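PDB 2E8B: probable molybdenum cofactor guanylyltransferase from Aquifex aeolicus, which probably transfers the GMP moiety of GTP to Mo-molybdopterin, forming the guanine dinucleotide form of the molybdenum cofactor and releasing diphosphate. Local coordinates for residues W6-L11 against T49-F54. Residues are numbered along the deposited sequence; the frame is centred on the assembly and turned at random.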
loop_
_atom_site.group_PDB
_atom_site.type_symbol
_atom_site.label_atom_id
_atom_site.label_comp_id
_atom_site.label_asym_id
_atom_site.label_seq_id
_atom_site.Cartn_x
_atom_site.Cartn_y
_atom_site.Cartn_z
ATOM N N TRP A 6 9.377 -17.080 2.156
ATOM C CA TRP A 6 9.397 -18.533 1.988
ATOM C C TRP A 6 8.466 -19.437 2.792
ATOM O O TRP A 6 7.972 -20.436 2.276
ATOM C CB TRP A 6 10.706 -18.847 2.689
ATOM N N ARG A 7 8.230 -19.086 4.055
ATOM C CA ARG A 7 7.198 -19.731 4.852
ATOM C C ARG A 7 6.404 -18.607 5.516
ATOM O O ARG A 7 6.869 -17.962 6.458
ATOM C CB ARG A 7 7.775 -20.671 5.885
ATOM N N LYS A 8 5.194 -18.385 5.009
ATOM C CA LYS A 8 4.319 -17.346 5.526
ATOM C C LYS A 8 3.869 -17.652 6.944
ATOM O O LYS A 8 3.417 -18.760 7.240
ATOM C CB LYS A 8 3.095 -17.191 4.612
ATOM C CG LYS A 8 3.425 -17.196 3.127
ATOM C CD LYS A 8 2.176 -17.129 2.266
ATOM C CE LYS A 8 2.542 -17.265 0.804
ATOM N NZ LYS A 8 3.592 -16.296 0.398
ATOM N N GLY A 9 4.009 -16.658 7.814
ATOM C CA GLY A 9 3.600 -16.810 9.196
ATOM C C GLY A 9 4.681 -17.187 10.195
ATOM O O GLY A 9 4.433 -17.181 11.402
ATOM N N SER A 10 5.878 -17.507 9.711
ATOM C CA SER A 10 6.967 -17.899 10.600
ATOM C C SER A 10 7.785 -16.727 11.142
ATOM O O SER A 10 7.678 -16.392 12.322
ATOM C CB SER A 10 7.889 -18.897 9.893
ATOM O OG SER A 10 8.429 -18.348 8.706
ATOM N N LEU A 11 8.594 -16.100 10.292
ATOM C CA LEU A 11 9.432 -14.988 10.734
ATOM C C LEU A 11 8.678 -13.699 11.043
ATOM O O LEU A 11 9.112 -12.910 11.880
ATOM C CB LEU A 11 10.541 -14.712 9.715
ATOM C CG LEU A 11 11.732 -15.673 9.800
ATOM C CD1 LEU A 11 11.273 -17.089 9.511
ATOM C CD2 LEU A 11 12.808 -15.259 8.818
ATOM N N THR A 49 3.453 -10.135 -6.326
ATOM C CA THR A 49 4.590 -10.004 -5.428
ATOM C C THR A 49 4.103 -10.143 -3.985
ATOM O O THR A 49 4.702 -10.851 -3.178
ATOM C CB THR A 49 5.276 -8.638 -5.600
ATOM O OG1 THR A 49 5.849 -8.561 -6.911
ATOM C CG2 THR A 49 6.373 -8.457 -4.561
ATOM N N ALA A 50 3.002 -9.472 -3.664
ATOM C CA ALA A 50 2.447 -9.532 -2.320
ATOM C C ALA A 50 2.058 -10.967 -1.958
ATOM O O ALA A 50 2.350 -11.445 -0.862
ATOM C CB ALA A 50 1.232 -8.623 -2.222
ATOM N N LYS A 51 1.401 -11.657 -2.885
ATOM C CA LYS A 51 0.981 -13.030 -2.627
ATOM C C LYS A 51 2.155 -13.966 -2.374
ATOM O O LYS A 51 1.984 -15.010 -1.746
ATOM C CB LYS A 51 0.138 -13.566 -3.787
ATOM C CG LYS A 51 -1.330 -13.159 -3.730
ATOM C CD LYS A 51 -2.215 -14.154 -2.959
ATOM C CE LYS A 51 -1.894 -14.247 -1.465
ATOM N NZ LYS A 51 -0.895 -15.301 -1.143
ATOM N N SER A 52 3.341 -13.604 -2.854
ATOM C CA SER A 52 4.511 -14.454 -2.649
ATOM C C SER A 52 5.047 -14.299 -1.230
ATOM O O SER A 52 5.852 -15.106 -0.768
ATOM C CB SER A 52 5.620 -14.127 -3.661
ATOM O OG SER A 52 6.271 -12.894 -3.393
ATOM N N VAL A 53 4.573 -13.271 -0.537
ATOM C CA VAL A 53 5.005 -12.995 0.829
ATOM C C VAL A 53 3.928 -13.191 1.903
ATOM O O VAL A 53 4.231 -13.638 3.013
ATOM C CB VAL A 53 5.541 -11.545 0.947
ATOM C CG1 VAL A 53 5.810 -11.193 2.406
ATOM C CG2 VAL A 53 6.810 -11.394 0.125
ATOM N N PHE A 54 2.679 -12.867 1.579
ATOM C CA PHE A 54 1.593 -12.961 2.555
ATOM C C PHE A 54 0.545 -14.042 2.315
ATOM O O PHE A 54 0.241 -14.391 1.174
ATOM C CB PHE A 54 0.897 -11.606 2.647
ATOM C CG PHE A 54 1.830 -10.467 2.956
ATOM C CD1 PHE A 54 2.282 -10.252 4.253
ATOM C CD2 PHE A 54 2.276 -9.623 1.940
ATOM C CE1 PHE A 54 3.166 -9.209 4.541
ATOM C CE2 PHE A 54 3.155 -8.580 2.212
ATOM C CZ PHE A 54 3.603 -8.372 3.518
#
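The loop carrying K8 passes the turn that follows helix 32-51, the CA atoms of K8 and F54, the nearest such pair, being 6.0 Å apart. With CG anti to its carbonyl carbon (chi1 -44°), the K8 chain runs straight to CE and bends only at chi4, laying CD 3.5 Å from F54 C. Its NZ donates to K51 O at 3.0 Å, 31° out of the carbonyl plane, and lies 2.8 Å from S52 O. This positive charge probably suits the partly negative C-terminal end of helix 32-51. K51 folds back, its own NZ donating to F54 O at 2.7 Å, nearly straight in line with the carbonyl, and staying 4.8 Å from K8 NZ. S52 OG donates to T49 O, which also accepts S52 N. A methionine in place of K8 would probably leave K51 O without this donor and remove one of the two positive charges near the helix end. V53 CG1 sits over the F54 ring, and both side chains pack against helix 112-120. Away from the predicted GTP site, the contact ties the N-terminal loop ahead of strand 16-22 to helix 32-51, which joins that strand to its parallel neighbour 56-61 in a beta-alpha-beta unit of the GT-A-like fold.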